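ABC transporter, solute-binding protein (Staphylococcus aureus, PDB 6LKK) binds glucose 6-phosphate in the cleft between two lobes and acts as the extracellular sensor that passes this signal to a two-component system. Local coordinates at residues Glu20-Lys23 with Val27-Glu30; Gln10-Arg15 with Ala192-Asn197; Asp119-Ile124 with Gln161-Gln166; Arg115-Leu120 with Tyr141-Ala146. All coordinates share one frame; numbering follows the deposited sequence.

Overall arrangement
The four contacts are spread over a two-lobed solute-binding protein with glucose 6-phosphate in its cleft. Contacts 1 and 2 share helix 11-25; their centres are about 20 Å apart, and R15 of contact 2 reaches E22 and I29 of contact 1. Contacts 3 and 4 start from the same loop, share D119 and L120, and have centres about 10 Å apart. Contact 1 is farthest from contact 3, about 43 Å between centres, on the opposite side of the chain's centre. Two contacts approach the sugar phosphate: the side chain of H143 in contact 4 lies about 7 Å from it, that of N12 in contact 2 about 10 Å.

Contact 1 of 4, residues Glu20-Lys23 with Val27-Glu30; sequences EFEK and VKIE
The F21 ring and the E22 carboxylate are the flat groups through which helix 11-25 meets strand 28-33, within the beta-alpha-beta unit that they form with strand 2-7. Atom CD2 of F21 touches CD1 of I29 at 3.4 Å, the two side chains crossing at about a right angle, while V27 adds a looser contact at CE2; an edge-to-face contact between F21 and Y236 of helix 230-237 extends this apolar layer. F21 reaches I29 with CG anti to the backbone N (chi1 -177°), which carries the ring to the I29 methyl. At the carboxylate, one oxygen does the work. OE2 of E22 offers its syn lone pair to NZ of K28 in a 2.7 Å salt bridge and is met on the anti side, 26° out of plane, by the N-H of I29, with OE2 to N at 2.8 Å and nearly straight. R15 adds a further salt bridge to OE2, so this atom collects three donors, which probably stabilises its negative charge. Doubling back over the strand, K28 also bonds through NZ to the carbonyl O of I29. The buried O of V27 has no hydrogen-bond partner; CA of E22 approaches it at 3.2 Å in a C-H...O contact.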
loop_
_atom_site.group_PDB
_atom_site.type_symbol
_atom_site.label_atom_id
_atom_site.label_comp_id
_atom_site.label_asym_id
_atom_site.label_seq_id
_atom_site.Cartn_x
_atom_site.Cartn_y
_atom_site.Cartn_z
ATOM N N GLU A 20 -16.554 10.469 -8.850
ATOM C CA GLU A 20 -17.465 11.323 -8.097
ATOM C C GLU A 20 -16.881 12.715 -7.909
ATOM O O GLU A 20 -17.634 13.694 -7.836
ATOM C CB GLU A 20 -17.797 10.694 -6.743
ATOM C CG GLU A 20 -18.755 11.530 -5.899
ATOM C CD GLU A 20 -20.005 11.937 -6.660
ATOM O OE1 GLU A 20 -20.648 11.053 -7.264
ATOM O OE2 GLU A 20 -20.335 13.142 -6.662
ATOM N N PHE A 21 -15.553 12.829 -7.831
ATOM C CA PHE A 21 -14.934 14.150 -7.801
ATOM C C PHE A 21 -15.137 14.872 -9.126
ATOM O O PHE A 21 -15.438 16.071 -9.145
ATOM C CB PHE A 21 -13.445 14.035 -7.472
ATOM C CG PHE A 21 -12.750 15.363 -7.352
ATOM C CD1 PHE A 21 -12.722 16.036 -6.143
ATOM C CD2 PHE A 21 -12.136 15.943 -8.449
ATOM C CE1 PHE A 21 -12.085 17.260 -6.030
ATOM C CE2 PHE A 21 -11.498 17.163 -8.342
ATOM C CZ PHE A 21 -11.474 17.822 -7.130
ATOM N N GLU A 22 -14.969 14.161 -10.244
ATOM C CA GLU A 22 -15.315 14.724 -11.545
ATOM C C GLU A 22 -16.754 15.219 -11.551
ATOM O O GLU A 22 -17.050 16.320 -12.029
ATOM C CB GLU A 22 -15.119 13.676 -12.646
ATOM C CG GLU A 22 -13.709 13.123 -12.792
ATOM C CD GLU A 22 -13.547 12.278 -14.038
ATOM O OE1 GLU A 22 -14.578 11.835 -14.585
ATOM O OE2 GLU A 22 -12.397 12.060 -14.471
ATOM N N LYS A 23 -17.667 14.404 -11.018
ATOM C CA LYS A 23 -19.088 14.727 -11.052
ATOM C C LYS A 23 -19.419 15.919 -10.163
ATOM O O LYS A 23 -20.336 16.687 -10.474
ATOM C CB LYS A 23 -19.888 13.493 -10.632
ATOM C CG LYS A 23 -21.389 13.685 -10.500
ATOM C CD LYS A 23 -22.051 12.366 -10.123
ATOM C CE LYS A 23 -23.440 12.564 -9.542
ATOM N NZ LYS A 23 -24.381 13.188 -10.511
ATOM N N VAL A 27 -14.123 18.467 -13.051
ATOM C CA VAL A 27 -12.742 18.359 -13.500
ATOM C C VAL A 27 -12.524 16.938 -13.993
ATOM O O VAL A 27 -13.029 15.985 -13.391
ATOM C CB VAL A 27 -11.745 18.698 -12.370
ATOM C CG1 VAL A 27 -10.308 18.526 -12.841
ATOM C CG2 VAL A 27 -11.976 20.113 -11.855
ATOM N N LYS A 28 -11.780 16.793 -15.085
ATOM C CA LYS A 28 -11.418 15.478 -15.597
ATOM C C LYS A 28 -10.133 15.013 -14.924
ATOM O O LYS A 28 -9.140 15.748 -14.893
ATOM C CB LYS A 28 -11.237 15.508 -17.116
ATOM C CG LYS A 28 -10.908 14.147 -17.736
ATOM C CD LYS A 28 -12.162 13.322 -17.990
ATOM C CE LYS A 28 -11.834 11.846 -18.182
ATOM N NZ LYS A 28 -11.548 11.156 -16.891
ATOM N N ILE A 29 -10.156 13.795 -14.390
ATOM C CA ILE A 29 -9.004 13.207 -13.715
ATOM C C ILE A 29 -8.510 12.026 -14.534
ATOM O O ILE A 29 -9.281 11.113 -14.849
ATOM C CB ILE A 29 -9.349 12.769 -12.281
ATOM C CG1 ILE A 29 -9.651 13.993 -11.420
ATOM C CG2 ILE A 29 -8.193 11.970 -11.672
ATOM C CD1 ILE A 29 -10.211 13.657 -10.069
ATOM N N GLU A 30 -7.225 12.046 -14.868
ATOM C CA GLU A 30 -6.546 10.915 -15.481
ATOM C C GLU A 30 -5.571 10.327 -14.471
ATOM O O GLU A 30 -4.934 11.062 -13.711
ATOM C CB GLU A 30 -5.808 11.338 -16.755
ATOM C CG GLU A 30 -6.732 11.864 -17.848
ATOM C CD GLU A 30 -6.003 12.185 -19.141
ATOM O OE1 GLU A 30 -4.765 12.347 -19.104
ATOM O OE2 GLU A 30 -6.669 12.271 -20.194
#

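Contact 2 of 4, residues Gln10-Arg15 with Ala192-Asn197; sequences QSNLIR and ARTWKN
N12 and T194 reach for each other from opposite directions, one from the first turn of helix 11-25 and the other from helix 189-197. The bond between them runs from ND2 of N12 to OG1 of T194, 3.2 Å long and distinctly bent, with an N-H...O angle of 141° and the hydroxyl 26° out of the amide plane. N12 holds its CG in the crowded position between the backbone N and the carbonyl carbon (chi1 73°), swinging the amide out to the neighbouring helix. A water closes a small ring on the other limb of the amide: it donates to OD1 of N12 at 3.3 Å and to OG1 of T194 at 2.8 Å. The hydroxyl's own proton goes to the carbonyl O of Q190, one turn back; thus T194 can serve N12 and the water as an acceptor. With just 70 Å² buried, this is a light, partly hydrated bridge between two segments whose nearest CA atoms, those of N12 and T194, are 8.5 Å apart. The N12 side chain lies about 10 Å from the bound glucose 6-phosphate, and such a polar link across the mouth of a liganded cleft fits the two-lobed, Venus-flytrap fold of periplasmic binding proteins.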
loop_
_atom_site.group_PDB
_atom_site.type_symbol
_atom_site.label_atom_id
_atom_site.label_comp_id
_atom_site.label_asym_id
_atom_site.label_seq_id
_atom_site.Cartn_x
_atom_site.Cartn_y
_atom_site.Cartn_z
ATOM N N GLN A 10 -4.861 0.102 -7.406
ATOM C CA GLN A 10 -5.614 -0.476 -8.506
ATOM C C GLN A 10 -6.817 0.400 -8.831
ATOM O O GLN A 10 -7.368 1.086 -7.968
ATOM C CB GLN A 10 -6.066 -1.895 -8.160
ATOM C CG GLN A 10 -4.914 -2.875 -8.020
ATOM C CD GLN A 10 -4.139 -3.053 -9.312
ATOM O OE1 GLN A 10 -4.638 -3.635 -10.274
ATOM N NE2 GLN A 10 -2.914 -2.544 -9.340
ATOM N N SER A 11 -7.221 0.370 -10.101
ATOM C CA SER A 11 -8.288 1.251 -10.563
ATOM C C SER A 11 -9.570 1.060 -9.756
ATOM O O SER A 11 -10.277 2.033 -9.465
ATOM C CB SER A 11 -8.554 1.005 -12.047
ATOM O OG SER A 11 -9.474 1.951 -12.560
ATOM N N ASN A 12 -9.893 -0.182 -9.387
ATOM C CA ASN A 12 -11.176 -0.443 -8.741
ATOM C C ASN A 12 -11.324 0.295 -7.418
ATOM O O ASN A 12 -12.455 0.538 -6.984
ATOM C CB ASN A 12 -11.367 -1.944 -8.514
ATOM C CG ASN A 12 -10.492 -2.484 -7.401
ATOM O OD1 ASN A 12 -9.269 -2.367 -7.446
ATOM N ND2 ASN A 12 -11.120 -3.073 -6.388
ATOM N N LEU A 13 -10.218 0.664 -6.770
ATOM C CA LEU A 13 -10.312 1.341 -5.482
ATOM C C LEU A 13 -10.520 2.842 -5.646
ATOM O O LEU A 13 -11.272 3.451 -4.874
ATOM C CB LEU A 13 -9.055 1.077 -4.646
ATOM C CG LEU A 13 -9.023 1.758 -3.273
ATOM C CD1 LEU A 13 -10.095 1.189 -2.361
ATOM C CD2 LEU A 13 -7.652 1.629 -2.634
ATOM N N ILE A 14 -9.861 3.462 -6.626
ATOM C CA ILE A 14 -9.813 4.915 -6.711
ATOM C C ILE A 14 -10.574 5.483 -7.907
ATOM O O ILE A 14 -10.999 6.643 -7.849
ATOM C CB ILE A 14 -8.358 5.431 -6.722
ATOM C CG1 ILE A 14 -7.574 4.847 -7.900
ATOM C CG2 ILE A 14 -7.672 5.100 -5.400
ATOM C CD1 ILE A 14 -6.229 5.520 -8.121
ATOM N N ARG A 15 -10.756 4.717 -8.980
ATOM C CA ARG A 15 -11.474 5.262 -10.130
ATOM C C ARG A 15 -12.886 5.706 -9.772
ATOM O O ARG A 15 -13.291 6.793 -10.220
ATOM C CB ARG A 15 -11.487 4.232 -11.267
ATOM C CG ARG A 15 -12.002 4.764 -12.600
ATOM C CD ARG A 15 -11.117 5.869 -13.147
ATOM N NE ARG A 15 -11.615 7.195 -12.798
ATOM C CZ ARG A 15 -11.086 8.333 -13.238
ATOM N NH1 ARG A 15 -10.034 8.318 -14.045
ATOM N NH2 ARG A 15 -11.612 9.494 -12.871
ATOM N N ALA A 192 -6.004 -8.270 -1.765
ATOM C CA ALA A 192 -6.525 -9.571 -1.375
ATOM C C ALA A 192 -8.047 -9.559 -1.329
ATOM O O ALA A 192 -8.702 -10.495 -1.805
ATOM C CB ALA A 192 -5.950 -9.967 -0.019
ATOM N N ARG A 193 -8.631 -8.500 -0.764
ATOM C CA ARG A 193 -10.084 -8.423 -0.662
ATOM C C ARG A 193 -10.737 -8.439 -2.036
ATOM O O ARG A 193 -11.767 -9.092 -2.231
ATOM C CB ARG A 193 -10.486 -7.161 0.100
ATOM C CG ARG A 193 -11.991 -6.971 0.235
ATOM C CD ARG A 193 -12.317 -5.684 0.971
ATOM N NE ARG A 193 -13.756 -5.465 1.078
ATOM C CZ ARG A 193 -14.523 -4.998 0.098
ATOM N NH1 ARG A 193 -14.000 -4.703 -1.085
ATOM N NH2 ARG A 193 -15.822 -4.827 0.300
ATOM N N THR A 194 -10.162 -7.712 -2.997
ATOM C CA THR A 194 -10.740 -7.642 -4.335
ATOM C C THR A 194 -10.929 -9.031 -4.926
ATOM O O THR A 194 -11.989 -9.349 -5.477
ATOM C CB THR A 194 -9.844 -6.797 -5.243
ATOM O OG1 THR A 194 -9.821 -5.446 -4.766
ATOM C CG2 THR A 194 -10.346 -6.813 -6.684
ATOM N N TRP A 195 -9.904 -9.876 -4.818
ATOM C CA TRP A 195 -9.969 -11.190 -5.437
ATOM C C TRP A 195 -10.803 -12.165 -4.618
ATOM O O TRP A 195 -11.505 -13.005 -5.196
ATOM C CB TRP A 195 -8.553 -11.720 -5.663
ATOM C CG TRP A 195 -7.868 -10.986 -6.770
ATOM C CD1 TRP A 195 -7.267 -9.763 -6.695
ATOM C CD2 TRP A 195 -7.740 -11.414 -8.130
ATOM N NE1 TRP A 195 -6.764 -9.407 -7.925
ATOM C CE2 TRP A 195 -7.040 -10.406 -8.821
ATOM C CE3 TRP A 195 -8.143 -12.556 -8.828
ATOM C CZ2 TRP A 195 -6.733 -10.505 -10.177
ATOM C CZ3 TRP A 195 -7.837 -12.652 -10.174
ATOM C CH2 TRP A 195 -7.140 -11.633 -10.834
ATOM N N LYS A 196 -10.770 -12.064 -3.287
ATOM C CA LYS A 196 -11.635 -12.914 -2.475
ATOM C C LYS A 196 -13.102 -12.614 -2.747
ATOM O O LYS A 196 -13.930 -13.530 -2.817
ATOM C CB LYS A 196 -11.322 -12.738 -0.989
ATOM C CG LYS A 196 -12.052 -13.743 -0.107
ATOM C CD LYS A 196 -11.566 -13.702 1.330
ATOM C CE LYS A 196 -12.316 -14.705 2.197
ATOM N NZ LYS A 196 -11.979 -16.115 1.860
ATOM N N ASN A 197 -13.446 -11.337 -2.915
ATOM C CA ASN A 197 -14.829 -10.957 -3.166
ATOM C C ASN A 197 -15.280 -11.260 -4.589
ATOM O O ASN A 197 -16.486 -11.222 -4.856
ATOM C CB ASN A 197 -15.029 -9.473 -2.860
ATOM C CG ASN A 197 -15.106 -9.193 -1.369
ATOM O OD1 ASN A 197 -14.780 -10.051 -0.548
ATOM N ND2 ASN A 197 -15.542 -7.991 -1.012
HETATM O O HOH W 1 -7.429 -4.699 -6.009
#

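Contact 3 of 4, residues Asp119-Ile124 with Gln161-Gln166; sequences DLLQPI and QNHAMQ
This is a surface contact in which one imidazole, that of H163, docks against the backbone of a loop, and it lies beside a beta-alpha-beta crossover. The loop 119-124 precedes strand 129-132, H163 sits in the turn between helix 154-161 and strand 165-167, and the two strands run parallel and side by side in the sheet. Backbone bonds from H163 to G127 and from M165 to I129 and Y131 continue the pairing between the two chain segments.

Across the contact, NE2 of H163 donates to the carbonyl O of Q122 at 3.0 Å. The acceptor lies close to the ring plane, 13° out of it; the bond is somewhat bent (145° at the hydrogen), and the donor stands well above the carbonyl plane, not on a lone pair. One ring face is covered by the backbone of L121, whose CA sits 3.9 Å from the ring centroid in a CH-pi contact; farther back, CD2 of L121 packs on CB of H163 at 4.1 Å. H163 carries its CG on the far side from its own backbone N (chi1 -151°), which sends the ring out to the loop. The loop is itself pinned: O of D119 accepts both the N and the NE2 of Q122, from opposite faces of the carbonyl, and the same NE2 bonds to O of K113. A second carbonyl comes close to the imidazole: O of L120 lies 3.0 Å from CD2 of H163.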
loop_
_atom_site.group_PDB
_atom_site.type_symbol
_atom_site.label_atom_id
_atom_site.label_comp_id
_atom_site.label_asym_id
_atom_site.label_seq_id
_atom_site.Cartn_x
_atom_site.Cartn_y
_atom_site.Cartn_z
ATOM N N ASP A 119 5.792 -19.980 8.841
ATOM C CA ASP A 119 5.133 -21.093 8.165
ATOM C C ASP A 119 5.407 -21.095 6.667
ATOM O O ASP A 119 5.334 -22.152 6.031
ATOM C CB ASP A 119 3.627 -21.040 8.412
ATOM C CG ASP A 119 3.258 -21.389 9.837
ATOM O OD1 ASP A 119 4.146 -21.824 10.602
ATOM O OD2 ASP A 119 2.073 -21.226 10.190
ATOM N N LEU A 120 5.706 -19.934 6.080
ATOM C CA LEU A 120 6.006 -19.896 4.654
ATOM C C LEU A 120 7.292 -20.641 4.323
ATOM O O LEU A 120 7.505 -20.996 3.158
ATOM C CB LEU A 120 6.100 -18.448 4.174
ATOM C CG LEU A 120 4.805 -17.631 4.202
ATOM C CD1 LEU A 120 5.082 -16.208 3.749
ATOM C CD2 LEU A 120 3.726 -18.261 3.329
ATOM N N LEU A 121 8.139 -20.897 5.318
ATOM C CA LEU A 121 9.405 -21.584 5.113
ATOM C C LEU A 121 9.276 -23.100 5.161
ATOM O O LEU A 121 10.282 -23.795 4.993
ATOM C CB LEU A 121 10.421 -21.128 6.165
ATOM C CG LEU A 121 10.716 -19.629 6.198
ATOM C CD1 LEU A 121 11.721 -19.316 7.295
ATOM C CD2 LEU A 121 11.224 -19.141 4.851
ATOM N N GLN A 122 8.080 -23.628 5.388
ATOM C CA GLN A 122 7.902 -25.073 5.378
ATOM C C GLN A 122 8.391 -25.635 4.045
ATOM O O GLN A 122 8.080 -25.068 2.988
ATOM C CB GLN A 122 6.436 -25.431 5.605
ATOM C CG GLN A 122 5.989 -25.253 7.047
ATOM C CD GLN A 122 4.498 -25.436 7.225
ATOM O OE1 GLN A 122 4.042 -26.474 7.707
ATOM N NE2 GLN A 122 3.727 -24.425 6.843
ATOM N N PRO A 123 9.166 -26.725 4.045
ATOM C CA PRO A 123 9.731 -27.220 2.778
ATOM C C PRO A 123 8.707 -27.469 1.684
ATOM O O PRO A 123 9.022 -27.269 0.505
ATOM C CB PRO A 123 10.430 -28.517 3.203
ATOM C CG PRO A 123 10.830 -28.266 4.608
ATOM C CD PRO A 123 9.725 -27.439 5.206
ATOM N N ILE A 124 7.488 -27.893 2.029
ATOM C CA ILE A 124 6.494 -28.195 1.006
ATOM C C ILE A 124 6.163 -26.965 0.170
ATOM O O ILE A 124 5.676 -27.094 -0.959
ATOM C CB ILE A 124 5.222 -28.784 1.661
ATOM C CG1 ILE A 124 4.251 -29.320 0.603
ATOM C CG2 ILE A 124 4.528 -27.746 2.536
ATOM C CD1 ILE A 124 4.751 -30.550 -0.126
ATOM N N GLN A 161 13.634 -15.080 0.792
ATOM C CA GLN A 161 13.825 -14.836 -0.632
ATOM C C GLN A 161 14.327 -16.081 -1.351
ATOM O O GLN A 161 13.955 -16.320 -2.504
ATOM C CB GLN A 161 14.786 -13.665 -0.836
ATOM C CG GLN A 161 14.215 -12.333 -0.376
ATOM C CD GLN A 161 15.134 -11.167 -0.666
ATOM O OE1 GLN A 161 16.334 -11.226 -0.400
ATOM N NE2 GLN A 161 14.575 -10.099 -1.221
ATOM N N ASN A 162 15.158 -16.889 -0.690
ATOM C CA ASN A 162 15.609 -18.141 -1.288
ATOM C C ASN A 162 14.512 -19.194 -1.328
ATOM O O ASN A 162 14.685 -20.224 -1.988
ATOM C CB ASN A 162 16.816 -18.685 -0.520
ATOM C CG ASN A 162 18.051 -17.818 -0.685
ATOM O OD1 ASN A 162 18.264 -17.218 -1.738
ATOM N ND2 ASN A 162 18.871 -17.749 0.358
ATOM N N HIS A 163 13.396 -18.960 -0.640
ATOM C CA HIS A 163 12.273 -19.884 -0.600
ATOM C C HIS A 163 11.154 -19.494 -1.555
ATOM O O HIS A 163 10.250 -20.302 -1.788
ATOM C CB HIS A 163 11.719 -19.946 0.831
ATOM C CG HIS A 163 11.081 -21.253 1.187
ATOM N ND1 HIS A 163 11.814 -22.384 1.475
ATOM C CD2 HIS A 163 9.780 -21.602 1.321
ATOM C CE1 HIS A 163 10.990 -23.376 1.765
ATOM N NE2 HIS A 163 9.750 -22.928 1.677
ATOM N N ALA A 164 11.201 -18.290 -2.123
ATOM C CA ALA A 164 10.060 -17.698 -2.803
ATOM C C ALA A 164 10.465 -17.181 -4.177
ATOM O O ALA A 164 11.648 -17.050 -4.501
ATOM C CB ALA A 164 9.463 -16.558 -1.968
ATOM N N MET A 165 9.448 -16.872 -4.977
ATOM C CA MET A 165 9.612 -16.387 -6.341
ATOM C C MET A 165 9.262 -14.907 -6.372
ATOM O O MET A 165 8.145 -14.523 -6.007
ATOM C CB MET A 165 8.718 -17.169 -7.303
ATOM C CG MET A 165 8.802 -18.676 -7.138
ATOM S SD MET A 165 10.438 -19.322 -7.522
ATOM C CE MET A 165 10.294 -19.550 -9.294
ATOM N N GLN A 166 10.209 -14.081 -6.804
ATOM C CA GLN A 166 9.988 -12.646 -6.894
ATOM C C GLN A 166 9.327 -12.313 -8.224
ATOM O O GLN A 166 9.768 -12.779 -9.280
ATOM C CB GLN A 166 11.301 -11.878 -6.753
ATOM C CG GLN A 166 11.115 -10.370 -6.726
ATOM C CD GLN A 166 12.425 -9.615 -6.658
ATOM O OE1 GLN A 166 12.762 -8.858 -7.567
ATOM N NE2 GLN A 166 13.166 -9.812 -5.578
#

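Contact 4 of 4, residues Arg115-Leu120 with Tyr141-Ala146; sequences RGYQDL and YQHMRA
The close-packed part of this contact is a single phenol end, that of Y117, which meets H143 and A146 of helix 138-151. OH of Y117 is hydrogen-bonded to ND1 of H143 at 2.9 Å, each partner atom at the edge of the other ring, near its plane, the side chains crossing at about a right angle. With CG anti to the carbonyl carbon (chi1 -70°), Y117 sends its ring toward the helix. CB of A146 abuts OH of Y117 at 3.4 Å. All three are buried, L186 packing against both Y117 and H143. On the looser, solvent side, exposed R115 and Q118 do not touch the helix segment; within the loop, N of R115 meets OD2 of D119 at 2.7 Å, and E209, outside it, accepts the N-H groups of Y117 and Q118. NE2 of H143 donates to O of S187, so both ring nitrogens have partners and the imidazole's rotation is fixed. The H143 side chain lies about 4 Å from that of T139, which binds the sugar phosphate, and Q142, next to H143, bonds to N214, another binding residue. This is consistent with a second-shell position, the imidazole linking the loop hydroxyl to the S187 carbonyl beside ligand-binding residues.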
loop_
_atom_site.group_PDB
_atom_site.type_symbol
_atom_site.label_atom_id
_atom_site.label_comp_id
_atom_site.label_asym_id
_atom_site.label_seq_id
_atom_site.Cartn_x
_atom_site.Cartn_y
_atom_site.Cartn_z
ATOM N N ARG A 115 0.174 -19.572 9.199
ATOM C CA ARG A 115 -0.226 -18.538 10.141
ATOM C C ARG A 115 0.616 -17.274 10.040
ATOM O O ARG A 115 0.237 -16.253 10.625
ATOM C CB ARG A 115 -0.139 -19.063 11.583
ATOM C CG ARG A 115 -1.308 -19.932 12.023
ATOM C CD ARG A 115 -1.297 -21.303 11.366
ATOM N NE ARG A 115 -2.386 -22.137 11.870
ATOM C CZ ARG A 115 -2.303 -22.946 12.924
ATOM N NH1 ARG A 115 -3.361 -23.651 13.295
ATOM N NH2 ARG A 115 -1.170 -23.062 13.603
ATOM N N GLY A 116 1.732 -17.312 9.327
ATOM C CA GLY A 116 2.625 -16.172 9.290
ATOM C C GLY A 116 3.867 -16.473 8.484
ATOM O O GLY A 116 3.896 -17.412 7.686
ATOM N N TYR A 117 4.904 -15.664 8.714
ATOM C CA TYR A 117 6.106 -15.737 7.888
ATOM C C TYR A 117 6.872 -17.036 8.112
ATOM O O TYR A 117 7.390 -17.625 7.156
ATOM C CB TYR A 117 7.010 -14.539 8.165
ATOM C CG TYR A 117 6.458 -13.228 7.664
ATOM C CD1 TYR A 117 6.315 -12.982 6.305
ATOM C CD2 TYR A 117 6.091 -12.228 8.553
ATOM C CE1 TYR A 117 5.814 -11.777 5.851
ATOM C CE2 TYR A 117 5.592 -11.028 8.107
ATOM C CZ TYR A 117 5.454 -10.807 6.759
ATOM O OH TYR A 117 4.955 -9.606 6.327
ATOM N N GLN A 118 6.974 -17.492 9.362
ATOM C CA GLN A 118 7.724 -18.716 9.633
ATOM C C GLN A 118 7.123 -19.905 8.894
ATOM O O GLN A 118 7.853 -20.751 8.363
ATOM C CB GLN A 118 7.766 -18.990 11.135
ATOM C CG GLN A 118 8.597 -17.992 11.916
ATOM C CD GLN A 118 8.910 -18.466 13.322
ATOM O OE1 GLN A 118 8.792 -19.652 13.632
ATOM N NE2 GLN A 118 9.310 -17.536 14.184
ATOM N N ASP A 119 5.792 -19.980 8.841
ATOM C CA ASP A 119 5.133 -21.093 8.165
ATOM C C ASP A 119 5.407 -21.095 6.667
ATOM O O ASP A 119 5.334 -22.152 6.031
ATOM C CB ASP A 119 3.627 -21.040 8.412
ATOM C CG ASP A 119 3.258 -21.389 9.837
ATOM O OD1 ASP A 119 4.146 -21.824 10.602
ATOM O OD2 ASP A 119 2.073 -21.226 10.190
ATOM N N LEU A 120 5.706 -19.934 6.080
ATOM C CA LEU A 120 6.006 -19.896 4.654
ATOM C C LEU A 120 7.292 -20.641 4.323
ATOM O O LEU A 120 7.505 -20.996 3.158
ATOM C CB LEU A 120 6.100 -18.448 4.174
ATOM C CG LEU A 120 4.805 -17.631 4.202
ATOM C CD1 LEU A 120 5.082 -16.208 3.749
ATOM C CD2 LEU A 120 3.726 -18.261 3.329
ATOM N N TYR A 141 8.729 -4.079 -0.522
ATOM C CA TYR A 141 9.601 -3.413 0.439
ATOM C C TYR A 141 9.067 -3.557 1.859
ATOM O O TYR A 141 9.807 -3.918 2.780
ATOM C CB TYR A 141 9.747 -1.938 0.061
ATOM C CG TYR A 141 10.569 -1.133 1.037
ATOM C CD1 TYR A 141 11.954 -1.116 0.958
ATOM C CD2 TYR A 141 9.960 -0.380 2.030
ATOM C CE1 TYR A 141 12.710 -0.376 1.848
ATOM C CE2 TYR A 141 10.707 0.363 2.924
ATOM C CZ TYR A 141 12.080 0.359 2.830
ATOM O OH TYR A 141 12.823 1.099 3.719
ATOM N N GLN A 142 7.776 -3.281 2.057
ATOM C CA GLN A 142 7.212 -3.319 3.403
ATOM C C GLN A 142 7.257 -4.728 3.982
ATOM O O GLN A 142 7.514 -4.906 5.180
ATOM C CB GLN A 142 5.781 -2.783 3.383
ATOM C CG GLN A 142 5.691 -1.278 3.151
ATOM C CD GLN A 142 6.256 -0.468 4.304
ATOM O OE1 GLN A 142 7.445 -0.157 4.333
ATOM N NE2 GLN A 142 5.403 -0.119 5.261
ATOM N N HIS A 143 7.017 -5.744 3.151
ATOM C CA HIS A 143 7.112 -7.121 3.624
ATOM C C HIS A 143 8.537 -7.472 4.031
ATOM O O HIS A 143 8.749 -8.161 5.035
ATOM C CB HIS A 143 6.616 -8.083 2.549
ATOM C CG HIS A 143 5.136 -8.298 2.564
ATOM N ND1 HIS A 143 4.510 -9.084 3.506
ATOM C CD2 HIS A 143 4.160 -7.838 1.748
ATOM C CE1 HIS A 143 3.210 -9.101 3.270
ATOM N NE2 HIS A 143 2.972 -8.354 2.207
ATOM N N MET A 144 9.530 -7.028 3.256
ATOM C CA MET A 144 10.912 -7.317 3.621
ATOM C C MET A 144 11.273 -6.639 4.936
ATOM O O MET A 144 12.000 -7.211 5.758
ATOM C CB MET A 144 11.867 -6.879 2.509
ATOM C CG MET A 144 11.775 -7.679 1.207
ATOM S SD MET A 144 11.738 -9.477 1.389
ATOM C CE MET A 144 9.973 -9.787 1.405
ATOM N N ARG A 145 10.772 -5.420 5.158
ATOM C CA ARG A 145 10.949 -4.776 6.456
ATOM C C ARG A 145 10.265 -5.572 7.562
ATOM O O ARG A 145 10.806 -5.705 8.667
ATOM C CB ARG A 145 10.407 -3.345 6.421
ATOM C CG ARG A 145 11.251 -2.369 5.616
ATOM C CD ARG A 145 11.323 -1.008 6.295
ATOM N NE ARG A 145 12.140 -1.050 7.506
ATOM C CZ ARG A 145 12.384 -0.002 8.286
ATOM N NH1 ARG A 145 11.877 1.188 7.994
ATOM N NH2 ARG A 145 13.139 -0.144 9.367
ATOM N N ALA A 146 9.075 -6.113 7.288
ATOM C CA ALA A 146 8.378 -6.907 8.295
ATOM C C ALA A 146 9.183 -8.142 8.677
ATOM O O ALA A 146 9.285 -8.489 9.859
ATOM C CB ALA A 146 6.996 -7.313 7.784
#